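Long-range contacts in sucrose 6(F)-phosphate phosphorylase (Thermoanaerobacterium thermosaccharolyticum DSM 571, PDB 6S9V), which is a carbohydrate-active phosphorylase whose catalytic domain is an alpha-amylase-type TIM barrel: residues D141-F146 and I220-F225; E248-H254 and F268-F273. All coordinates share one frame; numbering follows the deposited sequence.

Interaction 1: D141-F146 and I220-F225; sequences DIEKMF and IGTSCF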
loop_
_atom_site.group_PDB
_atom_site.type_symbol
_atom_site.label_atom_id
_atom_site.label_comp_id
_atom_site.label_asym_id
_atom_site.label_seq_id
_atom_site.Cartn_x
_atom_site.Cartn_y
_atom_site.Cartn_z
ATOM N N ASP A 141 25.072 -1.855 -18.493
ATOM C CA ASP A 141 23.799 -1.151 -18.402
ATOM C C ASP A 141 22.929 -1.732 -17.293
ATOM O O ASP A 141 22.279 -0.986 -16.551
ATOM C CB ASP A 141 23.068 -1.206 -19.744
ATOM C CG ASP A 141 23.794 -0.444 -20.837
ATOM O OD1 ASP A 141 24.596 0.453 -20.504
ATOM O OD2 ASP A 141 23.551 -0.733 -22.028
ATOM N N ILE A 142 22.906 -3.063 -17.163
ATOM C CA ILE A 142 22.132 -3.696 -16.098
ATOM C C ILE A 142 22.640 -3.240 -14.735
ATOM O O ILE A 142 21.857 -3.028 -13.799
ATOM C CB ILE A 142 22.195 -5.230 -16.226
ATOM C CG1 ILE A 142 21.696 -5.698 -17.596
ATOM C CG2 ILE A 142 21.391 -5.880 -15.114
ATOM C CD1 ILE A 142 20.318 -5.204 -17.957
ATOM N N GLU A 143 23.960 -3.088 -14.604
ATOM C CA GLU A 143 24.566 -2.706 -13.334
ATOM C C GLU A 143 24.111 -1.333 -12.862
ATOM O O GLU A 143 24.202 -1.045 -11.663
ATOM C CB GLU A 143 26.090 -2.748 -13.472
ATOM C CG GLU A 143 26.651 -4.158 -13.613
ATOM C CD GLU A 143 28.116 -4.180 -14.021
ATOM O OE1 GLU A 143 28.640 -3.128 -14.441
ATOM O OE2 GLU A 143 28.741 -5.256 -13.926
ATOM N N LYS A 144 23.623 -0.481 -13.765
ATOM C CA LYS A 144 23.106 0.825 -13.375
ATOM C C LYS A 144 21.661 0.773 -12.894
ATOM O O LYS A 144 21.142 1.788 -12.411
ATOM C CB LYS A 144 23.199 1.808 -14.544
ATOM C CG LYS A 144 24.611 2.076 -15.044
ATOM C CD LYS A 144 24.592 3.057 -16.209
ATOM C CE LYS A 144 25.984 3.282 -16.787
ATOM N NZ LYS A 144 25.945 4.213 -17.950
ATOM N N MET A 145 20.999 -0.370 -13.009
ATOM C CA MET A 145 19.571 -0.437 -12.755
ATOM C C MET A 145 19.282 -0.803 -11.309
ATOM O O MET A 145 20.061 -1.492 -10.648
ATOM C CB MET A 145 18.913 -1.456 -13.683
ATOM C CG MET A 145 19.043 -1.110 -15.151
ATOM S SD MET A 145 18.335 -2.374 -16.218
ATOM C CE MET A 145 18.781 -1.694 -17.817
ATOM N N PHE A 146 18.134 -0.332 -10.827
ATOM C CA PHE A 146 17.594 -0.719 -9.526
ATOM C C PHE A 146 16.906 -2.064 -9.699
ATOM O O PHE A 146 15.732 -2.141 -10.065
ATOM C CB PHE A 146 16.658 0.369 -9.003
ATOM C CG PHE A 146 16.035 0.063 -7.665
ATOM C CD1 PHE A 146 16.798 -0.392 -6.601
ATOM C CD2 PHE A 146 14.690 0.316 -7.452
ATOM C CE1 PHE A 146 16.213 -0.657 -5.370
ATOM C CE2 PHE A 146 14.102 0.070 -6.219
ATOM C CZ PHE A 146 14.863 -0.414 -5.178
ATOM N N ILE A 220 17.775 2.863 -20.919
ATOM C CA ILE A 220 19.160 2.443 -20.756
ATOM C C ILE A 220 19.984 3.633 -20.288
ATOM O O ILE A 220 19.828 4.758 -20.780
ATOM C CB ILE A 220 19.716 1.865 -22.066
ATOM C CG1 ILE A 220 18.956 0.597 -22.463
ATOM C CG2 ILE A 220 21.204 1.563 -21.927
ATOM C CD1 ILE A 220 18.882 -0.453 -21.376
ATOM N N GLY A 221 20.876 3.385 -19.335
ATOM C CA GLY A 221 21.673 4.431 -18.737
ATOM C C GLY A 221 21.105 5.010 -17.463
ATOM O O GLY A 221 21.819 5.747 -16.764
ATOM N N THR A 222 19.857 4.694 -17.125
ATOM C CA THR A 222 19.232 5.148 -15.894
ATOM C C THR A 222 19.021 3.960 -14.962
ATOM O O THR A 222 19.231 2.799 -15.335
ATOM C CB THR A 222 17.881 5.822 -16.163
ATOM O OG1 THR A 222 16.889 4.818 -16.424
ATOM C CG2 THR A 222 17.956 6.752 -17.352
ATOM N N SER A 223 18.562 4.265 -13.744
ATOM C CA SER A 223 18.200 3.221 -12.792
ATOM C C SER A 223 16.955 2.461 -13.219
ATOM O O SER A 223 16.682 1.383 -12.681
ATOM C CB SER A 223 17.955 3.827 -11.408
ATOM O OG SER A 223 16.826 4.680 -11.440
ATOM N N CYS A 224 16.191 3.007 -14.163
ATOM C CA CYS A 224 14.887 2.474 -14.539
ATOM C C CYS A 224 13.913 2.503 -13.368
ATOM O O CYS A 224 12.995 1.679 -13.292
ATOM C CB CYS A 224 15.011 1.061 -15.102
ATOM S SG CYS A 224 16.014 1.025 -16.603
ATOM N N PHE A 225 14.099 3.452 -12.448
ATOM C CA PHE A 225 13.124 3.697 -11.392
ATOM C C PHE A 225 12.790 5.181 -11.353
ATOM O O PHE A 225 13.684 6.028 -11.228
ATOM C CB PHE A 225 13.613 3.241 -10.009
ATOM C CG PHE A 225 12.576 3.404 -8.935
ATOM C CD1 PHE A 225 11.518 2.510 -8.838
ATOM C CD2 PHE A 225 12.641 4.457 -8.040
ATOM C CE1 PHE A 225 10.544 2.670 -7.859
ATOM C CE2 PHE A 225 11.672 4.616 -7.063
ATOM C CZ PHE A 225 10.631 3.727 -6.973
HETATM O O HOH W 1 20.696 1.458 -17.313
#
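Both phenylalanines at the far end of this contact, F146 and F225, carry CG anti to the backbone N (chi1 180° and -176°), and the two side chains run alongside each other, pointing the same way. Their rings are nonetheless turned steeply against one another: the edge of F146 meets the face of F225 in a T-shaped pair, and CD2 of F146 lies 4.0 Å from CG of F225. M145 has CG beside its own N and an extended chain that runs past C224 SG, with CE reaching I220 CD1 at 3.8 Å.

Between these two apolar ends the backbones do the joining. F146 N donates to S223 O at 2.9 Å, almost straight at 171° and directed at a lone pair in the carbonyl plane. Beside it, S223 CA approaches K144 O at 3.3 Å in a CA-H...O contact. A type I turn from I142 to M145 presents this backbone edge, while consecutive ST turns at T222 and S223 shape the opposing loop. Where the backbones separate, a water fills the role of a direct bond: it donates to D141 O and T222 O and accepts from G221 N. D141 rests its carboxylate on CG2 of I220, but its OD2 is hydrogen-bonded to W132, whose loop also touches I220.

The contact is a surface example of loop packing on a barrel. It joins helix 139-142 and the turn that continues from it, in the long insertion between strands 92-97 and 207-210, to the loop leading from strand 207-210 to helix 230-244; W168 of strand 164-168 packs on I142 and M145, and Y215 borders both phenylalanines.

Interaction 2: E248-H254 and F268-F273; sequences ELLLEVH and FLIYDF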
loop_
_atom_site.group_PDB
_atom_site.type_symbol
_atom_site.label_atom_id
_atom_site.label_comp_id
_atom_site.label_asym_id
_atom_site.label_seq_id
_atom_site.Cartn_x
_atom_site.Cartn_y
_atom_site.Cartn_z
ATOM N N GLU A 248 -10.199 8.055 -8.937
ATOM C CA GLU A 248 -9.004 8.742 -8.459
ATOM C C GLU A 248 -7.863 7.730 -8.354
ATOM O O GLU A 248 -8.096 6.569 -8.013
ATOM C CB GLU A 248 -9.238 9.384 -7.092
ATOM C CG GLU A 248 -10.313 10.467 -7.049
ATOM C CD GLU A 248 -9.774 11.870 -7.314
ATOM O OE1 GLU A 248 -8.555 12.021 -7.559
ATOM O OE2 GLU A 248 -10.585 12.822 -7.273
ATOM N N LEU A 249 -6.643 8.166 -8.663
ATOM C CA LEU A 249 -5.472 7.296 -8.630
ATOM C C LEU A 249 -4.698 7.497 -7.333
ATOM O O LEU A 249 -4.509 8.628 -6.878
ATOM C CB LEU A 249 -4.543 7.560 -9.819
ATOM C CG LEU A 249 -5.128 7.319 -11.216
ATOM C CD1 LEU A 249 -4.074 7.552 -12.290
ATOM C CD2 LEU A 249 -5.720 5.929 -11.352
ATOM N N LEU A 250 -4.254 6.386 -6.745
ATOM C CA LEU A 250 -3.384 6.377 -5.571
ATOM C C LEU A 250 -2.078 5.716 -5.997
ATOM O O LEU A 250 -2.063 4.533 -6.351
ATOM C CB LEU A 250 -4.043 5.623 -4.415
ATOM C CG LEU A 250 -3.245 5.355 -3.145
ATOM C CD1 LEU A 250 -2.602 6.605 -2.580
ATOM C CD2 LEU A 250 -4.176 4.705 -2.120
ATOM N N LEU A 251 -0.997 6.490 -6.024
ATOM C CA LEU A 251 0.288 5.997 -6.502
ATOM C C LEU A 251 1.071 5.362 -5.363
ATOM O O LEU A 251 1.193 5.947 -4.286
ATOM C CB LEU A 251 1.112 7.120 -7.129
ATOM C CG LEU A 251 0.580 7.730 -8.424
ATOM C CD1 LEU A 251 -0.840 8.231 -8.327
ATOM C CD2 LEU A 251 1.533 8.855 -8.861
ATOM N N GLU A 252 1.608 4.170 -5.615
ATOM C CA GLU A 252 2.481 3.484 -4.668
ATOM C C GLU A 252 3.920 3.639 -5.134
ATOM O O GLU A 252 4.323 3.019 -6.120
ATOM C CB GLU A 252 2.128 2.007 -4.551
ATOM C CG GLU A 252 3.109 1.225 -3.673
ATOM C CD GLU A 252 3.993 0.261 -4.459
ATOM O OE1 GLU A 252 3.493 -0.411 -5.378
ATOM O OE2 GLU A 252 5.207 0.194 -4.168
ATOM N N VAL A 253 4.693 4.451 -4.417
ATOM C CA VAL A 253 6.079 4.731 -4.768
ATOM C C VAL A 253 6.890 4.662 -3.479
ATOM O O VAL A 253 6.688 5.478 -2.573
ATOM C CB VAL A 253 6.250 6.105 -5.437
ATOM C CG1 VAL A 253 7.724 6.415 -5.736
ATOM C CG2 VAL A 253 5.432 6.172 -6.718
ATOM N N HIS A 254 7.788 3.686 -3.393
ATOM C CA HIS A 254 8.790 3.632 -2.334
ATOM C C HIS A 254 10.033 4.338 -2.865
ATOM O O HIS A 254 10.736 3.806 -3.728
ATOM C CB HIS A 254 9.086 2.191 -1.943
ATOM C CG HIS A 254 7.952 1.523 -1.234
ATOM N ND1 HIS A 254 7.545 1.897 0.028
ATOM C CD2 HIS A 254 7.115 0.533 -1.622
ATOM C CE1 HIS A 254 6.528 1.141 0.401
ATOM N NE2 HIS A 254 6.250 0.302 -0.581
ATOM N N PHE A 268 -0.920 14.504 -7.196
ATOM C CA PHE A 268 -1.136 13.065 -7.136
ATOM C C PHE A 268 -1.290 12.597 -5.693
ATOM O O PHE A 268 -0.556 13.040 -4.803
ATOM C CB PHE A 268 0.022 12.303 -7.799
ATOM C CG PHE A 268 0.138 12.548 -9.278
ATOM C CD1 PHE A 268 -0.626 11.825 -10.180
ATOM C CD2 PHE A 268 1.017 13.497 -9.764
ATOM C CE1 PHE A 268 -0.519 12.054 -11.540
ATOM C CE2 PHE A 268 1.127 13.729 -11.122
ATOM C CZ PHE A 268 0.354 13.006 -12.008
ATOM N N LEU A 269 -2.245 11.699 -5.468
ATOM C CA LEU A 269 -2.373 11.040 -4.173
ATOM C C LEU A 269 -1.249 10.029 -3.968
ATOM O O LEU A 269 -0.893 9.281 -4.880
ATOM C CB LEU A 269 -3.726 10.335 -4.059
ATOM C CG LEU A 269 -4.963 11.238 -4.078
ATOM C CD1 LEU A 269 -6.233 10.444 -4.318
ATOM C CD2 LEU A 269 -5.056 11.976 -2.751
ATOM N N ILE A 270 -0.700 10.013 -2.754
ATOM C CA ILE A 270 0.398 9.125 -2.395
ATOM C C ILE A 270 0.091 8.433 -1.074
ATOM O O ILE A 270 -0.810 8.816 -0.326
ATOM C CB ILE A 270 1.749 9.867 -2.283
ATOM C CG1 ILE A 270 1.684 10.927 -1.177
ATOM C CG2 ILE A 270 2.128 10.493 -3.624
ATOM C CD1 ILE A 270 3.032 11.524 -0.812
ATOM N N TYR A 271 0.901 7.416 -0.781
ATOM C CA TYR A 271 0.894 6.765 0.515
ATOM C C TYR A 271 1.900 7.434 1.441
ATOM O O TYR A 271 3.001 7.801 1.023
ATOM C CB TYR A 271 1.265 5.291 0.399
ATOM C CG TYR A 271 0.178 4.395 -0.124
ATOM C CD1 TYR A 271 -0.880 4.015 0.693
ATOM C CD2 TYR A 271 0.226 3.900 -1.417
ATOM C CE1 TYR A 271 -1.872 3.176 0.226
ATOM C CE2 TYR A 271 -0.761 3.066 -1.896
ATOM C CZ TYR A 271 -1.806 2.703 -1.068
ATOM O OH TYR A 271 -2.794 1.874 -1.535
ATOM N N ASP A 272 1.542 7.537 2.710
ATOM C CA ASP A 272 2.473 8.036 3.716
ATOM C C ASP A 272 3.354 6.867 4.151
ATOM O O ASP A 272 3.004 6.102 5.045
ATOM C CB ASP A 272 1.723 8.646 4.892
ATOM C CG ASP A 272 2.644 9.407 5.831
ATOM O OD1 ASP A 272 3.846 9.074 5.871
ATOM O OD2 ASP A 272 2.176 10.349 6.508
ATOM N N PHE A 273 4.501 6.716 3.491
ATOM C CA PHE A 273 5.435 5.638 3.811
ATOM C C PHE A 273 6.490 6.042 4.835
ATOM O O PHE A 273 7.381 5.237 5.142
ATOM C CB PHE A 273 6.108 5.136 2.532
ATOM C CG PHE A 273 5.208 4.271 1.657
ATOM C CD1 PHE A 273 4.380 3.291 2.210
ATOM C CD2 PHE A 273 5.192 4.449 0.284
ATOM C CE1 PHE A 273 3.572 2.499 1.405
ATOM C CE2 PHE A 273 4.384 3.664 -0.529
ATOM C CZ PHE A 273 3.572 2.691 0.026
HETATM O O HOH W 2 -3.854 11.123 -7.783
HETATM O O HOH W 3 3.329 6.505 -2.634
#
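H254 and F273 stack face to face just beyond two neighbouring parallel strands of a TIM barrel, the strands being joined by helix 257-265 in a beta-alpha-beta unit. The ring centroids lie 3.9 Å apart with planes at 29°, and H254 CE1 sits over the centre of the phenylalanine. Y271 CB packs on the opposite face, so F273 is held between the two. At the edge of the same ring, E252 CG lies 4.0 Å from F273 CZ. Nearer the start of the strands, L250 crosses Y271 at about a right angle, its CG over the ring face in a CH-pi contact and its CD2 reaching the phenol end.

Direct backbone pairing is slight: L251 N donates to L269 O at 3.0 Å. Waters continue the seam: one links L249 O to L269 N, another donates to L251 O and accepts from V253 N and Y271 N.

Further out, L251 and F268 lie against L235 of helix 230-244. E252 OE1 accepts from the backbone N of A212. A bound sulfate lies about 4 Å from the histidine side chain, whose ND1 is hydrogen-bonded to OD2 of D317.

Interaction 1 lies near the surface and interaction 2 near the middle of the chain, their centres about 23 Å apart, yet they touch through one ring. F225, which receives the edge of F146 in interaction 1, brings CZ within 3.2 Å of H254 O, and the same CZ packs against V253 CG1 at 4.1 Å. The loop carrying F225 thus leans on the residues that follow strand 248-251. Bound molecules, probably from the crystallisation liquor, lie near both: a sulfate is about 5 Å from the F146 side chain, a sulfate about 4 Å from that of H254, and BTB about 4 Å from that of E252, the last two consistent with a pocket beside interaction 2.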